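Local coordinates for RagA protein (Porphyromonas gingivalis, PDB 6SLN) that probably imports oligopeptides across the outer membrane as the TonB-dependent barrel of the RagAB transporter, working together with the lipoprotein RagB, at residues K431-S436 and R470-M476; W301-F306 and G388-V394; E491-D496 and G530-G534. One frame throughout, in Å; residues are numbered along the deposited sequence.

Contact 1 (K431-S436 and R470-M476); sequences KMRPFS and RTSSKRM
K431-S436 leaves a weakly bonded helical turn and runs into a β-strand antiparallel to R470-M476. At M432, near-helical (phi/psi -77/-8), the carbonyl O accepts a hydrogen bond from M476 N (3.2 Å), and M432 SD lies 4.1 Å from M476 CB. R433 turns its CB away, yet its guanidinium swings back so that R475 CG lies over one face, 3.1 Å from R433 NH1; R433 NH2 and R475 NH1, like charges, lie 3.6 Å apart, with D482 and E488 as their respective salt-bridge partners. P434 O takes a weak hydrogen bond from K474 N (3.3 Å), while P434 CG packs 3.6 Å from K474 CB. F435 (chi1 t) faces S473 as a non-hydrogen-bonded pair, CA-CA 4.6 Å, its ring edge 4.1 Å from S473 CB (F435 CD2). S436 and S472 form the hydrogen-bonded pair: S436 N to S472 O 3.1 Å, S472 N to S436 O 3.0 Å. This is the open end of the hairpin 435-450/456-475, the antiparallel strand pairing of a TonB-dependent receptor β-barrel.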
loop_
_atom_site.group_PDB
_atom_site.type_symbol
_atom_site.label_atom_id
_atom_site.label_comp_id
_atom_site.label_asym_id
_atom_site.label_seq_id
_atom_site.Cartn_x
_atom_site.Cartn_y
_atom_site.Cartn_z
ATOM N N LYS A 431 14.915 -18.237 4.149
ATOM C CA LYS A 431 15.369 -17.876 2.813
ATOM C C LYS A 431 14.198 -17.825 1.841
ATOM O O LYS A 431 14.144 -16.950 0.974
ATOM C CB LYS A 431 16.431 -18.876 2.350
ATOM C CG LYS A 431 17.631 -18.280 1.677
ATOM C CD LYS A 431 18.545 -19.383 1.190
ATOM C CE LYS A 431 19.063 -20.221 2.361
ATOM N NZ LYS A 431 20.131 -21.187 1.957
ATOM N N MET A 432 13.252 -18.752 1.981
ATOM C CA MET A 432 12.000 -18.704 1.243
ATOM C C MET A 432 11.024 -17.682 1.809
ATOM O O MET A 432 9.987 -17.424 1.193
ATOM C CB MET A 432 11.360 -20.092 1.246
ATOM C CG MET A 432 12.305 -21.192 0.808
ATOM S SD MET A 432 12.721 -21.117 -0.968
ATOM C CE MET A 432 14.409 -20.541 -0.894
ATOM N N ARG A 433 11.336 -17.093 2.960
ATOM C CA ARG A 433 10.470 -16.118 3.626
ATOM C C ARG A 433 11.286 -14.912 4.083
ATOM O O ARG A 433 11.395 -14.622 5.282
ATOM C CB ARG A 433 9.753 -16.770 4.805
ATOM C CG ARG A 433 8.302 -17.049 4.551
ATOM C CD ARG A 433 8.089 -18.027 3.431
ATOM N NE ARG A 433 6.853 -18.762 3.621
ATOM C CZ ARG A 433 6.421 -19.689 2.779
ATOM N NH1 ARG A 433 7.127 -19.977 1.691
ATOM N NH2 ARG A 433 5.273 -20.312 3.018
ATOM N N PRO A 434 11.900 -14.200 3.149
ATOM C CA PRO A 434 12.588 -12.956 3.514
ATOM C C PRO A 434 11.615 -11.932 4.069
ATOM O O PRO A 434 10.429 -11.913 3.724
ATOM C CB PRO A 434 13.181 -12.474 2.187
ATOM C CG PRO A 434 12.252 -13.053 1.161
ATOM C CD PRO A 434 11.904 -14.423 1.697
ATOM N N PHE A 435 12.146 -11.059 4.922
ATOM C CA PHE A 435 11.366 -10.007 5.559
ATOM C C PHE A 435 12.321 -8.913 5.988
ATOM O O PHE A 435 13.301 -9.190 6.677
ATOM C CB PHE A 435 10.602 -10.537 6.779
ATOM C CG PHE A 435 9.897 -9.469 7.574
ATOM C CD1 PHE A 435 10.574 -8.732 8.544
ATOM C CD2 PHE A 435 8.546 -9.210 7.367
ATOM C CE1 PHE A 435 9.920 -7.746 9.293
ATOM C CE2 PHE A 435 7.888 -8.235 8.116
ATOM C CZ PHE A 435 8.584 -7.503 9.085
ATOM N N SER A 436 12.033 -7.679 5.603
ATOM C CA SER A 436 12.735 -6.539 6.163
ATOM C C SER A 436 11.711 -5.529 6.629
ATOM O O SER A 436 10.545 -5.580 6.244
ATOM C CB SER A 436 13.672 -5.865 5.168
ATOM O OG SER A 436 13.030 -5.669 3.931
ATOM N N ARG A 470 8.323 0.825 6.414
ATOM C CA ARG A 470 8.021 -0.041 5.290
ATOM C C ARG A 470 8.462 -1.449 5.657
ATOM O O ARG A 470 9.596 -1.664 6.108
ATOM C CB ARG A 470 8.725 0.442 4.018
ATOM C CG ARG A 470 8.096 1.720 3.443
ATOM C CD ARG A 470 6.785 1.393 2.765
ATOM N NE ARG A 470 6.990 0.862 1.422
ATOM C CZ ARG A 470 7.030 -0.441 1.129
ATOM N NH1 ARG A 470 6.869 -1.348 2.087
ATOM N NH2 ARG A 470 7.216 -0.848 -0.123
ATOM N N THR A 471 7.559 -2.396 5.511
ATOM C CA THR A 471 7.922 -3.787 5.664
ATOM C C THR A 471 7.664 -4.470 4.342
ATOM O O THR A 471 6.793 -4.058 3.562
ATOM C CB THR A 471 7.147 -4.482 6.778
ATOM O OG1 THR A 471 5.753 -4.515 6.444
ATOM C CG2 THR A 471 7.345 -3.734 8.046
ATOM N N SER A 472 8.456 -5.505 4.100
ATOM C CA SER A 472 8.457 -6.211 2.838
ATOM C C SER A 472 8.561 -7.682 3.155
ATOM O O SER A 472 9.388 -8.083 3.977
ATOM C CB SER A 472 9.624 -5.764 1.955
ATOM O OG SER A 472 9.493 -6.381 0.699
ATOM N N SER A 473 7.728 -8.479 2.513
ATOM C CA SER A 473 7.665 -9.892 2.828
ATOM C C SER A 473 7.401 -10.665 1.544
ATOM O O SER A 473 6.590 -10.245 0.711
ATOM C CB SER A 473 6.585 -10.156 3.892
ATOM O OG SER A 473 5.970 -11.419 3.703
ATOM N N LYS A 474 8.091 -11.794 1.382
ATOM C CA LYS A 474 7.986 -12.569 0.158
ATOM C C LYS A 474 7.784 -14.043 0.472
ATOM O O LYS A 474 8.282 -14.557 1.477
ATOM C CB LYS A 474 9.239 -12.400 -0.728
ATOM C CG LYS A 474 9.256 -11.103 -1.530
ATOM C CD LYS A 474 10.351 -11.114 -2.559
ATOM C CE LYS A 474 11.185 -9.869 -2.444
ATOM N NZ LYS A 474 11.919 -9.610 -3.704
ATOM N N ARG A 475 7.038 -14.705 -0.406
ATOM C CA ARG A 475 6.989 -16.164 -0.507
ATOM C C ARG A 475 7.666 -16.529 -1.828
ATOM O O ARG A 475 7.083 -16.340 -2.900
ATOM C CB ARG A 475 5.549 -16.664 -0.459
ATOM C CG ARG A 475 5.338 -17.808 0.472
ATOM C CD ARG A 475 3.889 -18.366 0.507
ATOM N NE ARG A 475 2.869 -17.390 0.910
ATOM C CZ ARG A 475 2.760 -16.820 2.112
ATOM N NH1 ARG A 475 3.611 -17.105 3.090
ATOM N NH2 ARG A 475 1.784 -15.941 2.330
ATOM N N MET A 476 8.888 -17.055 -1.754
ATOM C CA MET A 476 9.725 -17.230 -2.946
ATOM C C MET A 476 9.141 -18.267 -3.908
ATOM O O MET A 476 8.767 -19.366 -3.485
ATOM C CB MET A 476 11.141 -17.633 -2.534
ATOM C CG MET A 476 11.890 -16.526 -1.776
ATOM S SD MET A 476 11.837 -14.929 -2.638
ATOM C CE MET A 476 12.567 -15.444 -4.180
#

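Contact 2 (W301-F306 and G388-V394); sequences WLKALF and GSGTFGV
A buried, apolar contact joins a weakly bonded helical turn, 301-305, just ahead of strand 309-322, to the helix at 390-394, in the connection after strand 363-377. Their axes approach to 8.8 Å and run nearly antiparallel, at 150°; the closest CA pair is L302-V394, 4.9 Å, and no hydrogen bond crosses between them. V394 (chi1 t) touches W301, L302, L305 and F306. Its CG1 lies 3.7 Å from L302 CB, and its CG2 is 3.6 Å from W301 O, 3.9 Å from L305 CD1 and 3.6 Å from F306 CE1, at the edge of the F306 ring. L305 (chi1 m) points toward the partner, bringing its CD2 to 3.1 Å from G388 O. F306 (chi1 m) reaches G390 and T391, with CZ 3.5 Å from T391 CG2 and CE1 3.9 Å from G390 C. Glycines suit this site: G388 and G390 have positive phi (83° and 68°), and a CB on G393 would collide with G388 C. Beyond the pair, W301 NE1 bonds to Y401 O and T391 OG1 to Q982 O, while L236 touches both L302 and V394. The contact thus ties together two inter-strand connections of a TonB-dependent receptor barrel.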
loop_
_atom_site.group_PDB
_atom_site.type_symbol
_atom_site.label_atom_id
_atom_site.label_comp_id
_atom_site.label_asym_id
_atom_site.label_seq_id
_atom_site.Cartn_x
_atom_site.Cartn_y
_atom_site.Cartn_z
ATOM N N TRP A 301 18.702 -31.167 18.820
ATOM C CA TRP A 301 17.638 -30.273 18.369
ATOM C C TRP A 301 17.739 -28.885 18.988
ATOM O O TRP A 301 17.184 -27.941 18.432
ATOM C CB TRP A 301 16.267 -30.877 18.653
ATOM C CG TRP A 301 15.801 -31.732 17.555
ATOM C CD1 TRP A 301 15.895 -33.092 17.468
ATOM C CD2 TRP A 301 15.214 -31.293 16.342
ATOM N NE1 TRP A 301 15.378 -33.530 16.274
ATOM C CE2 TRP A 301 14.956 -32.439 15.559
ATOM C CE3 TRP A 301 14.902 -30.040 15.825
ATOM C CZ2 TRP A 301 14.377 -32.364 14.300
ATOM C CZ3 TRP A 301 14.328 -29.972 14.581
ATOM C CH2 TRP A 301 14.063 -31.126 13.834
ATOM N N LEU A 302 18.440 -28.755 20.116
ATOM C CA LEU A 302 18.808 -27.448 20.639
ATOM C C LEU A 302 19.605 -26.669 19.608
ATOM O O LEU A 302 19.190 -25.592 19.165
ATOM C CB LEU A 302 19.618 -27.607 21.930
ATOM C CG LEU A 302 20.162 -26.284 22.486
ATOM C CD1 LEU A 302 19.031 -25.254 22.724
ATOM C CD2 LEU A 302 21.031 -26.459 23.732
ATOM N N LYS A 303 20.748 -27.218 19.190
ATOM C CA LYS A 303 21.543 -26.561 18.162
ATOM C C LYS A 303 20.802 -26.474 16.827
ATOM O O LYS A 303 21.060 -25.552 16.048
ATOM C CB LYS A 303 22.893 -27.264 18.005
ATOM C CG LYS A 303 23.802 -26.599 16.970
ATOM C CD LYS A 303 25.169 -27.229 16.942
ATOM C CE LYS A 303 25.543 -27.697 18.334
ATOM N NZ LYS A 303 26.213 -26.618 19.117
ATOM N N ALA A 304 19.859 -27.376 16.569
ATOM C CA ALA A 304 19.062 -27.272 15.352
ATOM C C ALA A 304 18.245 -25.989 15.313
ATOM O O ALA A 304 17.928 -25.498 14.225
ATOM C CB ALA A 304 18.134 -28.479 15.236
ATOM N N LEU A 305 17.862 -25.445 16.478
ATOM C CA LEU A 305 16.962 -24.300 16.519
ATOM C C LEU A 305 17.480 -23.079 17.263
ATOM O O LEU A 305 16.771 -22.074 17.298
ATOM C CB LEU A 305 15.590 -24.708 17.096
ATOM C CG LEU A 305 14.897 -25.737 16.204
ATOM C CD1 LEU A 305 14.318 -26.827 17.053
ATOM C CD2 LEU A 305 13.862 -25.133 15.254
ATOM N N PHE A 306 18.672 -23.124 17.852
ATOM C CA PHE A 306 19.225 -21.960 18.534
ATOM C C PHE A 306 20.715 -21.894 18.261
ATOM O O PHE A 306 21.390 -22.917 18.119
ATOM C CB PHE A 306 18.973 -21.985 20.062
ATOM C CG PHE A 306 17.535 -21.777 20.445
ATOM C CD1 PHE A 306 16.626 -22.822 20.387
ATOM C CD2 PHE A 306 17.091 -20.529 20.839
ATOM C CE1 PHE A 306 15.305 -22.629 20.734
ATOM C CE2 PHE A 306 15.785 -20.331 21.201
ATOM C CZ PHE A 306 14.886 -21.382 21.144
ATOM N N GLY A 388 8.382 -28.972 16.031
ATOM C CA GLY A 388 9.657 -28.573 15.498
ATOM C C GLY A 388 10.047 -27.145 15.778
ATOM O O GLY A 388 11.172 -26.753 15.443
ATOM N N SER A 389 9.176 -26.355 16.395
ATOM C CA SER A 389 9.450 -24.941 16.599
ATOM C C SER A 389 9.830 -24.646 18.050
ATOM O O SER A 389 9.297 -25.249 18.980
ATOM C CB SER A 389 8.239 -24.113 16.181
ATOM O OG SER A 389 8.365 -22.769 16.623
ATOM N N GLY A 390 10.776 -23.729 18.235
ATOM C CA GLY A 390 11.040 -23.120 19.518
ATOM C C GLY A 390 11.629 -24.052 20.545
ATOM O O GLY A 390 11.980 -25.198 20.277
ATOM N N THR A 391 11.745 -23.520 21.765
ATOM C CA THR A 391 12.213 -24.354 22.866
ATOM C C THR A 391 11.298 -25.548 23.056
ATOM O O THR A 391 11.743 -26.606 23.505
ATOM C CB THR A 391 12.293 -23.554 24.153
ATOM O OG1 THR A 391 11.084 -22.801 24.299
ATOM C CG2 THR A 391 13.479 -22.621 24.129
ATOM N N PHE A 392 10.025 -25.399 22.701
ATOM C CA PHE A 392 9.122 -26.540 22.681
ATOM C C PHE A 392 9.654 -27.648 21.782
ATOM O O PHE A 392 9.681 -28.820 22.172
ATOM C CB PHE A 392 7.739 -26.101 22.214
ATOM C CG PHE A 392 6.828 -27.237 21.918
ATOM C CD1 PHE A 392 6.366 -28.048 22.935
ATOM C CD2 PHE A 392 6.461 -27.522 20.619
ATOM C CE1 PHE A 392 5.520 -29.108 22.671
ATOM C CE2 PHE A 392 5.615 -28.578 20.339
ATOM C CZ PHE A 392 5.141 -29.378 21.375
ATOM N N GLY A 393 10.054 -27.299 20.555
ATOM C CA GLY A 393 10.554 -28.307 19.637
ATOM C C GLY A 393 11.907 -28.849 20.052
ATOM O O GLY A 393 12.190 -30.037 19.866
ATOM N N VAL A 394 12.750 -27.995 20.636
ATOM C CA VAL A 394 14.031 -28.451 21.164
ATOM C C VAL A 394 13.839 -29.645 22.088
ATOM O O VAL A 394 14.609 -30.612 22.044
ATOM C CB VAL A 394 14.750 -27.295 21.879
ATOM C CG1 VAL A 394 15.954 -27.815 22.643
ATOM C CG2 VAL A 394 15.158 -26.227 20.862
#

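Contact 3 (E491-D496 and G530-G534); sequences ERAYRD and GDVIG
Strands 491-496 and 530-534 run antiparallel, their axes 4.6 Å apart at closest approach and 169° between directions, both extended. Two hydrogen-bonded pairs carry the ladder. In A493/I533, A493 N donates to I533 O (2.8 Å) and I533 N to A493 O (2.9 Å); in R495/D531, R495 N donates to D531 O (3.0 Å) and D531 N to R495 O (2.9 Å). Between and beside them, R492/G534 (CA-CA 4.1 Å), Y494/V532 (4.3 Å) and D496/G530 (4.4 Å) are non-hydrogen-bonded pairs. A493 O has a second donor, a water that bonds weakly to it (2.9 Å from water O) and also donates to D531 OD1 (2.9 Å).

R492, Y494 and D496 form backbone hydrogen bonds with T471, T469 and T467 of the preceding strand, while E491 bonds with A535. Most charged ends find partners outside the two segments: E491 bridges to R489 and R470 and its OE2 also bonds S472 OG, R492 bridges to E561, R495 NE bonds to N468, and D496 OD1 has a weak hydrogen bond with Y528 OH. On the face of A493, R495, D531 and I533, D531 (chi1 p) forms a salt bridge with R470 of the second RagA subunit, and R495 NH1 reaches E438 O of that subunit.

On the opposite face, V532 CG2 sits 3.6 Å from the centroid of the Y494 ring (chi1 m), a CH-π contact. A CB on G530 or G534 would clash with D496 OD1 or R492 CG respectively. This is an antiparallel hairpin of the TonB-dependent receptor β-barrel, whose A493, R495, D531 and I533 face meets the second RagA subunit.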
loop_
_atom_site.group_PDB
_atom_site.type_symbol
_atom_site.label_atom_id
_atom_site.label_comp_id
_atom_site.label_asym_id
_atom_site.label_seq_id
_atom_site.Cartn_x
_atom_site.Cartn_y
_atom_site.Cartn_z
ATOM N N GLU A 491 3.561 -5.919 0.823
ATOM C CA GLU A 491 4.229 -4.676 1.170
ATOM C C GLU A 491 3.313 -3.830 2.046
ATOM O O GLU A 491 2.101 -3.720 1.792
ATOM C CB GLU A 491 4.616 -3.889 -0.084
ATOM C CG GLU A 491 5.463 -4.664 -1.023
ATOM C CD GLU A 491 6.922 -4.572 -0.674
ATOM O OE1 GLU A 491 7.309 -3.610 0.016
ATOM O OE2 GLU A 491 7.686 -5.462 -1.104
ATOM N N ARG A 492 3.901 -3.199 3.053
ATOM C CA ARG A 492 3.120 -2.480 4.037
ATOM C C ARG A 492 3.768 -1.145 4.322
ATOM O O ARG A 492 5.000 -1.012 4.291
ATOM C CB ARG A 492 3.005 -3.262 5.348
ATOM C CG ARG A 492 1.832 -4.198 5.387
ATOM C CD ARG A 492 2.018 -5.129 6.503
ATOM N NE ARG A 492 0.979 -6.147 6.539
ATOM C CZ ARG A 492 1.043 -7.209 7.332
ATOM N NH1 ARG A 492 2.095 -7.357 8.121
ATOM N NH2 ARG A 492 0.067 -8.106 7.335
ATOM N N ALA A 493 2.927 -0.170 4.655
ATOM C CA ALA A 493 3.395 1.160 5.013
ATOM C C ALA A 493 2.645 1.596 6.250
ATOM O O ALA A 493 1.412 1.645 6.235
ATOM C CB ALA A 493 3.180 2.151 3.867
ATOM N N TYR A 494 3.389 1.894 7.315
ATOM C CA TYR A 494 2.860 2.305 8.610
ATOM C C TYR A 494 3.249 3.750 8.846
ATOM O O TYR A 494 4.372 4.152 8.499
ATOM C CB TYR A 494 3.452 1.469 9.769
ATOM C CG TYR A 494 3.236 -0.036 9.752
ATOM C CD1 TYR A 494 4.011 -0.872 8.952
ATOM C CD2 TYR A 494 2.302 -0.626 10.594
ATOM C CE1 TYR A 494 3.817 -2.254 8.964
ATOM C CE2 TYR A 494 2.109 -1.996 10.614
ATOM C CZ TYR A 494 2.859 -2.804 9.799
ATOM O OH TYR A 494 2.643 -4.160 9.826
ATOM N N ARG A 495 2.357 4.508 9.496
ATOM C CA ARG A 495 2.626 5.900 9.849
ATOM C C ARG A 495 2.108 6.228 11.239
ATOM O O ARG A 495 0.939 5.973 11.540
ATOM C CB ARG A 495 1.979 6.852 8.848
ATOM C CG ARG A 495 2.125 8.295 9.229
ATOM C CD ARG A 495 1.835 9.184 8.057
ATOM N NE ARG A 495 3.012 9.320 7.219
ATOM C CZ ARG A 495 3.097 10.130 6.174
ATOM N NH1 ARG A 495 2.079 10.911 5.826
ATOM N NH2 ARG A 495 4.223 10.171 5.502
ATOM N N ASP A 496 2.960 6.819 12.074
ATOM C CA ASP A 496 2.551 7.311 13.386
ATOM C C ASP A 496 2.973 8.761 13.516
ATOM O O ASP A 496 4.164 9.078 13.398
ATOM C CB ASP A 496 3.178 6.509 14.527
ATOM C CG ASP A 496 2.740 5.082 14.534
ATOM O OD1 ASP A 496 1.584 4.812 14.165
ATOM O OD2 ASP A 496 3.560 4.220 14.895
ATOM N N GLY A 530 -2.550 7.503 13.482
ATOM C CA GLY A 530 -1.736 6.403 12.996
ATOM C C GLY A 530 -2.513 5.571 12.006
ATOM O O GLY A 530 -3.736 5.407 12.126
ATOM N N ASP A 531 -1.805 5.038 11.010
ATOM C CA ASP A 531 -2.466 4.112 10.103
ATOM C C ASP A 531 -1.481 3.068 9.611
ATOM O O ASP A 531 -0.285 3.114 9.904
ATOM C CB ASP A 531 -3.131 4.841 8.924
ATOM C CG ASP A 531 -2.132 5.414 7.932
ATOM O OD1 ASP A 531 -0.954 5.608 8.286
ATOM O OD2 ASP A 531 -2.539 5.699 6.790
ATOM N N VAL A 532 -2.021 2.098 8.884
ATOM C CA VAL A 532 -1.215 1.152 8.133
ATOM C C VAL A 532 -2.007 0.808 6.881
ATOM O O VAL A 532 -3.242 0.757 6.904
ATOM C CB VAL A 532 -0.851 -0.112 8.979
ATOM C CG1 VAL A 532 -2.080 -0.720 9.652
ATOM C CG2 VAL A 532 -0.159 -1.189 8.140
ATOM N N ILE A 533 -1.291 0.602 5.783
ATOM C CA ILE A 533 -1.856 0.074 4.549
ATOM C C ILE A 533 -0.934 -1.023 4.060
ATOM O O ILE A 533 0.272 -1.032 4.342
ATOM C CB ILE A 533 -2.026 1.130 3.439
ATOM C CG1 ILE A 533 -0.645 1.613 2.961
ATOM C CG2 ILE A 533 -2.900 2.261 3.916
ATOM C CD1 ILE A 533 -0.690 2.753 1.922
ATOM N N GLY A 534 -1.514 -1.959 3.331
ATOM C CA GLY A 534 -0.732 -3.080 2.895
ATOM C C GLY A 534 -1.347 -3.644 1.649
ATOM O O GLY A 534 -2.570 -3.732 1.551
HETATM O O HOH W 1 0.772 4.494 6.225
#

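How the contacts relate
Contacts 1 and 3 occupy consecutive hairpins of one barrel sheet. Their centres lie 17 Å apart and they touch: R470 NH2 forms a salt bridge with E491 OE1 (2.8 Å), and S472 OG probably hydrogen-bonds to E491 OE2 (2.7 Å). D531 of contact 3 forms a salt bridge with R470 of the second subunit; the reciprocal pair, R470 of contact 1 with D531 of that subunit, is long and weak. Contact 2 stands apart among the loops, its centre 22 Å from that of contact 1 and 33 Å from that of contact 3. The four strands of contacts 1 and 3 also carry residues of the phospholipid (3PE) pocket: A448, A460, F501, N503, H523 and Y525. A bound detergent, C8E, lies about 7 Å from the R495 side chain.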